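Local coordinates for type IV pilus secretin PilQ family protein (Vibrio cholerae, PDB 6W6M) that forms the outer-membrane secretin channel of the type IVa competence pilus, a ring of fourteen subunits required for natural competence, at the interface of chains A and B. Numbering follows the deposited sequence. Chains: chain A/B, Type IV pilus secretin PilQ family protein.

Contact 1: the interface of chains A and B. Residues chain A 372, 374, 395, 404, 406; chain B 357, 360-361, 366.
The short helix 357-362 of one secretin subunit, with the loop residue B:Leu366 after it, packs on a loop and strands of the neighbouring subunit: B:Leu361 meets the loop residue A:Phe372, while B:Asn360 and B:Leu366 meet the strand residues A:Gln395 and A:Leu404. B:Leu361 forks between two surroundings. Its CD1 approaches the CD2-CE2 side of the A:Phe372 ring, 3.7 Å from CE2, from obliquely above the ring plane, the two side chains crossing at about a right angle. Its other methyl, CD2, lies 3.7 Å from the amide nitrogen NE2 of A:Gln395 and also faces the carboxylate of A:Asp406. A:Gln395 is extended, with CG anti to the backbone N (chi1 -169°), and slides past B:Asn360 in the opposite direction. Its carboxamide carbon CD sits 3.7 Å from B:Asn360 CB, while ND2 of B:Asn360 comes back to 3.6 Å from A:Gln395 CB. The two amide planes are turned 32° apart, and the carboxamide end of each lies against the other's CB, in van der Waals contact. The carboxylate oxygen OD2 of A:Asp406 rests 3.5 Å from the methyl CG2 of B:Ile357. A:Leu404 and B:Leu366 reach toward each other tip to tip, CD1 to CD1 at 3.6 Å. The patch seats the helix of one subunit against the A:Phe372 loop and strands 390-397 and 404-429 of the next, and so probably steadies the wall of the secretin ring.

Contact 2: the interface of chains A and B. Residues chain A 422, 438, 462; chain B 504, 523, 525, 560.
The side-chain oxygen OE1 of A:Gln438 accepts a hydrogen bond from the amide nitrogen NE2 of B:Gln504 at 3.3 Å, a long bond. The donor lies in the carbonyl plane on a lone pair, with a C=O...N angle of 126°, whereas the acceptor is tilted out of the donor's own amide plane. The two glutamines lie side by side and point the same way, which brings the stems of A:Gln438 and B:Gln504 together, CG to CG at 3.9 Å; their amide planes are 20° apart. CB of A:Gln438 meets the terminal methyl CD1 of B:Ile523 at 3.7 Å. CG1 of B:Ile523 stands anti to its carbonyl carbon (chi1 -66°), and the extended chain beyond it carries CD1 to that stem. Its branch methyl CG2 instead faces CD2 of A:Leu462, 4.1 Å away. B:Gln525 crosses A:Gln438 at a slant, the amides steeply turned against each other, with OE1 3.7 Å from NE2 of A:Gln438, too long to count as a hydrogen bond. Across the boundary strand 404-429 pairs antiparallel with 518-534, and 434-438 with 496-513, continuing sheets from one subunit into the next, while 456-471 adds its packing through A:Leu462.

Contact 3: the interface of chains A and B. Residues chain A 182, 184; chain B 195, 197, 208, 212.
A:Val184, on the short strand 183-184, packs against the neighbouring subunit with its CB forking into two methyls that meet different elements. CG1, anti to the carbonyl carbon (chi1 -69°), reaches CD1 of B:Leu195 at 3.6 Å, the two side chains crossing at about a right angle. CG2 turns toward helix 202-212. There it lies 3.7 Å from the methyl CG2 of B:Val212 and 3.9 Å from the methylene CG1 of B:Ile208. The valine is thus wedged between strand 192-197 and that helix, and hides 64 Å² of its surface against chain B. Beside it, A:Asn182 approaches B:Leu197 from the opposite direction. Its amide nitrogen ND2 stands 3.6 Å from CD2 and 3.8 Å from CD1, meeting both branches of the leucine end. CG of B:Leu197 is anti to its carbonyl carbon, and the extended chi2 of 177° carries the forked end toward the asparagine. Leucines from the same strand therefore receive the valine and the asparagine in turn. This small, mainly apolar patch joins neighbouring periplasmic N-terminal domains and probably keeps them in register around the ring.

Contact 1: the interface of chains A and B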
ATOM      1  N   PHE A 372     -18.608  69.481 -25.116  1.00109.24           N
ATOM      2  CA  PHE A 372     -18.669  69.188 -26.541  1.00109.24           C
ATOM      3  C   PHE A 372     -18.814  67.683 -26.729  1.00109.24           C
ATOM      4  O   PHE A 372     -18.042  66.912 -26.149  1.00109.24           O
ATOM      5  CB  PHE A 372     -17.438  69.714 -27.280  1.00109.24           C
ATOM      6  CG  PHE A 372     -17.692  70.001 -28.727  1.00109.24           C
ATOM      7  CD1 PHE A 372     -18.651  70.919 -29.102  1.00109.24           C
ATOM      8  CD2 PHE A 372     -16.976  69.355 -29.711  1.00109.24           C
ATOM      9  CE1 PHE A 372     -18.891  71.183 -30.429  1.00109.24           C
ATOM     10  CE2 PHE A 372     -17.216  69.618 -31.040  1.00109.24           C
ATOM     11  CZ  PHE A 372     -18.170  70.532 -31.398  1.00109.24           C
ATOM     12  N   VAL A 374     -17.551  65.226 -28.535  1.00104.42           N
ATOM     13  CA  VAL A 374     -16.482  65.038 -29.514  1.00104.42           C
ATOM     14  C   VAL A 374     -16.699  63.763 -30.315  1.00104.42           C
ATOM     15  O   VAL A 374     -16.294  63.665 -31.479  1.00104.42           O
ATOM     16  CB  VAL A 374     -15.110  65.038 -28.822  1.00104.42           C
ATOM     17  CG1 VAL A 374     -14.014  65.199 -29.848  1.00104.42           C
ATOM     18  CG2 VAL A 374     -15.040  66.144 -27.793  1.00104.42           C
ATOM     19  N   GLN A 395      -9.854  73.052 -40.525  1.00 93.35           N
ATOM     20  CA  GLN A 395     -11.109  73.431 -39.894  1.00 93.35           C
ATOM     21  C   GLN A 395     -11.686  74.666 -40.567  1.00 93.35           C
ATOM     22  O   GLN A 395     -10.953  75.467 -41.145  1.00 93.35           O
ATOM     23  CB  GLN A 395     -10.911  73.696 -38.405  1.00 93.35           C
ATOM     24  CG  GLN A 395     -12.186  73.842 -37.632  1.00 93.35           C
ATOM     25  CD  GLN A 395     -11.949  74.263 -36.213  1.00 93.35           C
ATOM     26  OE1 GLN A 395     -11.143  75.143 -35.945  1.00 93.35           O
ATOM     27  NE2 GLN A 395     -12.644  73.633 -35.290  1.00 93.35           N
ATOM     28  N   LEU A 404     -19.827  74.548 -38.858  1.00 96.08           N
ATOM     29  CA  LEU A 404     -18.512  74.055 -38.470  1.00 96.08           C
ATOM     30  C   LEU A 404     -18.194  72.841 -39.325  1.00 96.08           C
ATOM     31  O   LEU A 404     -19.075  72.017 -39.579  1.00 96.08           O
ATOM     32  CB  LEU A 404     -18.472  73.687 -36.983  1.00 96.08           C
ATOM     33  CG  LEU A 404     -17.128  73.329 -36.353  1.00 96.08           C
ATOM     34  CD1 LEU A 404     -17.095  73.776 -34.914  1.00 96.08           C
ATOM     35  CD2 LEU A 404     -16.867  71.855 -36.412  1.00 96.08           C
ATOM     36  N   ASP A 406     -14.787  69.951 -39.967  1.00 91.34           N
ATOM     37  CA  ASP A 406     -13.455  69.469 -39.619  1.00 91.34           C
ATOM     38  C   ASP A 406     -13.037  68.325 -40.533  1.00 91.34           C
ATOM     39  O   ASP A 406     -13.859  67.472 -40.884  1.00 91.34           O
ATOM     40  CB  ASP A 406     -13.417  68.969 -38.185  1.00 91.34           C
ATOM     41  CG  ASP A 406     -13.510  70.074 -37.181  1.00 91.34           C
ATOM     42  OD1 ASP A 406     -14.005  71.158 -37.534  1.00 91.34           O
ATOM     43  OD2 ASP A 406     -13.073  69.867 -36.037  1.00 91.34           O
TER
ATOM     44  N   ILE B 357      -8.027  66.977 -34.428  1.00 93.35           N
ATOM     45  CA  ILE B 357      -9.324  67.621 -34.296  1.00 93.35           C
ATOM     46  C   ILE B 357      -9.489  68.272 -32.929  1.00 93.35           C
ATOM     47  O   ILE B 357     -10.050  69.362 -32.814  1.00 93.35           O
ATOM     48  CB  ILE B 357     -10.439  66.592 -34.584  1.00 93.35           C
ATOM     49  CG1 ILE B 357     -10.403  66.213 -36.062  1.00 93.35           C
ATOM     50  CG2 ILE B 357     -11.798  67.116 -34.196  1.00 93.35           C
ATOM     51  CD1 ILE B 357     -11.629  65.541 -36.541  1.00 93.35           C
ATOM     52  N   ASN B 360      -7.729  71.694 -33.065  1.00 96.65           N
ATOM     53  CA  ASN B 360      -8.510  72.778 -33.650  1.00 96.65           C
ATOM     54  C   ASN B 360      -9.676  73.172 -32.754  1.00 96.65           C
ATOM     55  O   ASN B 360     -10.098  74.331 -32.751  1.00 96.65           O
ATOM     56  CB  ASN B 360      -9.019  72.384 -35.033  1.00 96.65           C
ATOM     57  CG  ASN B 360      -7.922  72.306 -36.059  1.00 96.65           C
ATOM     58  OD1 ASN B 360      -6.830  72.822 -35.858  1.00 96.65           O
ATOM     59  ND2 ASN B 360      -8.211  71.665 -37.174  1.00 96.65           N
ATOM     60  N   LEU B 361     -10.230  72.222 -32.005  1.00100.93           N
ATOM     61  CA  LEU B 361     -11.312  72.582 -31.098  1.00100.93           C
ATOM     62  C   LEU B 361     -10.786  73.328 -29.879  1.00100.93           C
ATOM     63  O   LEU B 361     -11.539  74.045 -29.214  1.00100.93           O
ATOM     64  CB  LEU B 361     -12.090  71.337 -30.678  1.00100.93           C
ATOM     65  CG  LEU B 361     -12.831  70.597 -31.789  1.00100.93           C
ATOM     66  CD1 LEU B 361     -13.549  69.393 -31.229  1.00100.93           C
ATOM     67  CD2 LEU B 361     -13.806  71.510 -32.486  1.00100.93           C
ATOM     68  N   LEU B 366     -14.274  75.943 -27.866  1.00107.53           N
ATOM     69  CA  LEU B 366     -15.189  74.807 -27.859  1.00107.53           C
ATOM     70  C   LEU B 366     -14.866  73.814 -26.746  1.00107.53           C
ATOM     71  O   LEU B 366     -15.755  73.400 -25.997  1.00107.53           O
ATOM     72  CB  LEU B 366     -15.185  74.148 -29.235  1.00107.53           C
ATOM     73  CG  LEU B 366     -15.752  75.118 -30.274  1.00107.53           C
ATOM     74  CD1 LEU B 366     -15.643  74.588 -31.682  1.00107.53           C
ATOM     75  CD2 LEU B 366     -17.188  75.427 -29.950  1.00107.53           C
TER

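Contact 2: the interface of chains A and B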
ATOM      1  N   SER A 422      24.970  31.872 -37.492  1.00 58.36           N
ATOM      2  CA  SER A 422      25.669  31.197 -36.404  1.00 58.36           C
ATOM      3  C   SER A 422      26.330  29.931 -36.926  1.00 58.36           C
ATOM      4  O   SER A 422      25.741  29.216 -37.724  1.00 58.36           O
ATOM      5  CB  SER A 422      24.729  30.865 -35.240  1.00 58.36           C
ATOM      6  OG  SER A 422      23.731  29.949 -35.617  1.00 58.36           O
ATOM      7  N   GLN A 438      25.625  25.760 -26.284  1.00 56.85           N
ATOM      8  CA  GLN A 438      25.642  27.096 -25.691  1.00 56.85           C
ATOM      9  C   GLN A 438      24.204  27.557 -25.481  1.00 56.85           C
ATOM     10  O   GLN A 438      23.459  27.693 -26.453  1.00 56.85           O
ATOM     11  CB  GLN A 438      26.389  28.063 -26.584  1.00 56.85           C
ATOM     12  CG  GLN A 438      26.672  29.377 -25.941  1.00 56.85           C
ATOM     13  CD  GLN A 438      27.164  30.402 -26.917  1.00 56.85           C
ATOM     14  OE1 GLN A 438      28.219  30.991 -26.730  1.00 56.85           O
ATOM     15  NE2 GLN A 438      26.406  30.622 -27.973  1.00 56.85           N
ATOM     16  N   LEU A 462      21.873  26.425 -28.461  1.00 55.89           N
ATOM     17  CA  LEU A 462      22.335  26.240 -29.861  1.00 55.89           C
ATOM     18  C   LEU A 462      23.382  25.122 -29.888  1.00 55.89           C
ATOM     19  O   LEU A 462      24.486  25.344 -29.375  1.00 55.89           O
ATOM     20  CB  LEU A 462      22.923  27.563 -30.359  1.00 30.00           C
ATOM     21  CG  LEU A 462      23.895  27.460 -31.531  1.00 30.00           C
ATOM     22  CD1 LEU A 462      23.147  27.349 -32.849  1.00 30.00           C
ATOM     23  CD2 LEU A 462      24.837  28.652 -31.555  1.00 30.00           C
TER
ATOM     24  N   GLN B 504      27.959  26.692 -21.184  1.00 60.16           N
ATOM     25  CA  GLN B 504      28.784  26.419 -22.359  1.00 60.16           C
ATOM     26  C   GLN B 504      29.515  25.118 -22.101  1.00 60.16           C
ATOM     27  O   GLN B 504      30.161  24.982 -21.066  1.00 60.16           O
ATOM     28  CB  GLN B 504      29.812  27.508 -22.623  1.00 60.16           C
ATOM     29  CG  GLN B 504      29.251  28.814 -23.024  1.00 60.16           C
ATOM     30  CD  GLN B 504      30.319  29.853 -23.197  1.00 60.16           C
ATOM     31  OE1 GLN B 504      31.384  29.758 -22.608  1.00 60.16           O
ATOM     32  NE2 GLN B 504      30.042  30.852 -24.010  1.00 60.16           N
ATOM     33  N   ILE B 523      32.413  28.828 -31.379  1.00 56.98           N
ATOM     34  CA  ILE B 523      31.126  29.297 -31.884  1.00 56.98           C
ATOM     35  C   ILE B 523      31.287  30.733 -32.348  1.00 56.98           C
ATOM     36  O   ILE B 523      31.896  31.549 -31.657  1.00 56.98           O
ATOM     37  CB  ILE B 523      30.001  29.182 -30.835  1.00 56.98           C
ATOM     38  CG1 ILE B 523      29.711  27.725 -30.507  1.00 56.98           C
ATOM     39  CG2 ILE B 523      28.728  29.818 -31.343  1.00 56.98           C
ATOM     40  CD1 ILE B 523      28.829  27.525 -29.327  1.00 56.98           C
ATOM     41  N   GLN B 525      29.130  34.157 -33.988  1.00 61.36           N
ATOM     42  CA  GLN B 525      27.807  34.726 -34.205  1.00 61.36           C
ATOM     43  C   GLN B 525      27.902  36.147 -34.734  1.00 61.36           C
ATOM     44  O   GLN B 525      28.811  36.897 -34.381  1.00 61.36           O
ATOM     45  CB  GLN B 525      26.973  34.738 -32.935  1.00 61.36           C
ATOM     46  CG  GLN B 525      26.600  33.386 -32.438  1.00 61.36           C
ATOM     47  CD  GLN B 525      25.846  33.451 -31.156  1.00 61.36           C
ATOM     48  OE1 GLN B 525      25.085  32.549 -30.835  1.00 61.36           O
ATOM     49  NE2 GLN B 525      26.040  34.519 -30.407  1.00 61.36           N
ATOM     50  N   LEU B 560      33.711  32.651 -29.685  1.00 58.96           N
ATOM     51  CA  LEU B 560      34.197  31.807 -28.564  1.00 58.96           C
ATOM     52  C   LEU B 560      35.127  30.728 -29.124  1.00 58.96           C
ATOM     53  O   LEU B 560      34.822  30.184 -30.197  1.00 58.96           O
ATOM     54  CB  LEU B 560      32.990  31.180 -27.859  1.00 58.96           C
ATOM     55  CG  LEU B 560      33.276  29.889 -27.095  1.00 58.96           C
ATOM     56  CD1 LEU B 560      33.729  30.188 -25.677  1.00 58.96           C
ATOM     57  CD2 LEU B 560      32.055  28.986 -27.082  1.00 58.96           C
TER

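Contact 3: the interface of chains A and B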
ATOM      1  N   ASN A 182      51.694 -44.787 -60.078  1.00216.78           N
ATOM      2  CA  ASN A 182      51.833 -45.936 -59.191  1.00216.78           C
ATOM      3  C   ASN A 182      50.746 -45.931 -58.125  1.00216.78           C
ATOM      4  O   ASN A 182      50.405 -44.881 -57.576  1.00216.78           O
ATOM      5  CB  ASN A 182      53.216 -45.922 -58.540  1.00216.78           C
ATOM      6  CG  ASN A 182      53.537 -47.216 -57.821  1.00216.78           C
ATOM      7  OD1 ASN A 182      53.171 -48.300 -58.275  1.00216.78           O
ATOM      8  ND2 ASN A 182      54.222 -47.109 -56.688  1.00216.78           N
ATOM      9  N   VAL A 184      48.915 -48.403 -54.749  1.00213.18           N
ATOM     10  CA  VAL A 184      49.096 -49.462 -53.764  1.00213.18           C
ATOM     11  C   VAL A 184      47.769 -49.726 -53.069  1.00213.18           C
ATOM     12  O   VAL A 184      46.885 -48.865 -53.028  1.00213.18           O
ATOM     13  CB  VAL A 184      50.188 -49.113 -52.731  1.00213.18           C
ATOM     14  CG1 VAL A 184      51.560 -49.099 -53.383  1.00213.18           C
ATOM     15  CG2 VAL A 184      49.887 -47.773 -52.083  1.00213.18           C
TER
ATOM     16  N   LEU B 195      56.239 -55.796 -51.677  1.00219.15           N
ATOM     17  CA  LEU B 195      56.188 -54.706 -52.648  1.00219.15           C
ATOM     18  C   LEU B 195      57.559 -54.567 -53.296  1.00219.15           C
ATOM     19  O   LEU B 195      58.570 -55.032 -52.759  1.00219.15           O
ATOM     20  CB  LEU B 195      55.759 -53.384 -51.995  1.00219.15           C
ATOM     21  CG  LEU B 195      55.473 -52.177 -52.900  1.00219.15           C
ATOM     22  CD1 LEU B 195      54.117 -51.547 -52.606  1.00219.15           C
ATOM     23  CD2 LEU B 195      56.580 -51.139 -52.786  1.00219.15           C
ATOM     24  N   LEU B 197      59.848 -51.553 -55.617  1.00220.30           N
ATOM     25  CA  LEU B 197      60.002 -50.217 -56.177  1.00220.30           C
ATOM     26  C   LEU B 197      61.486 -49.891 -56.277  1.00220.30           C
ATOM     27  O   LEU B 197      62.328 -50.542 -55.652  1.00220.30           O
ATOM     28  CB  LEU B 197      59.282 -49.155 -55.334  1.00220.30           C
ATOM     29  CG  LEU B 197      57.761 -49.050 -55.463  1.00220.30           C
ATOM     30  CD1 LEU B 197      57.214 -47.996 -54.514  1.00220.30           C
ATOM     31  CD2 LEU B 197      57.366 -48.746 -56.904  1.00220.30           C
ATOM     32  N   ILE B 208      54.416 -43.651 -47.864  1.00214.38           N
ATOM     33  CA  ILE B 208      53.289 -44.409 -48.401  1.00214.38           C
ATOM     34  C   ILE B 208      53.169 -45.754 -47.692  1.00214.38           C
ATOM     35  O   ILE B 208      52.052 -46.227 -47.428  1.00214.38           O
ATOM     36  CB  ILE B 208      53.414 -44.555 -49.932  1.00214.38           C
ATOM     37  CG1 ILE B 208      52.054 -44.874 -50.554  1.00214.38           C
ATOM     38  CG2 ILE B 208      54.428 -45.619 -50.324  1.00214.38           C
ATOM     39  CD1 ILE B 208      51.122 -43.690 -50.625  1.00214.38           C
ATOM     40  N   VAL B 212      49.685 -46.615 -45.660  1.00213.39           N
ATOM     41  CA  VAL B 212      48.761 -47.661 -46.094  1.00213.39           C
ATOM     42  C   VAL B 212      48.656 -48.757 -45.039  1.00213.39           C
ATOM     43  O   VAL B 212      47.577 -49.015 -44.494  1.00213.39           O
ATOM     44  CB  VAL B 212      49.187 -48.222 -47.458  1.00213.39           C
ATOM     45  CG1 VAL B 212      48.305 -49.397 -47.844  1.00213.39           C
ATOM     46  CG2 VAL B 212      49.110 -47.127 -48.508  1.00213.39           C
TER

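The three contacts are spread along the length of one subunit boundary. The C-alpha centres of contacts 1 and 2 are about 59 Å apart, those of contacts 2 and 3 about 85 Å, and those of contacts 1 and 3 about 138 Å. Contacts 1 and 2 share strand 404-429 of chain A, which runs from one patch to the other, whereas contact 3 draws on separate N-terminal elements. Repeated around the fourteen-subunit assembly, these contacts would tie neighbours together at both the barrel and the periplasmic end, helping a long channel to hold its shape.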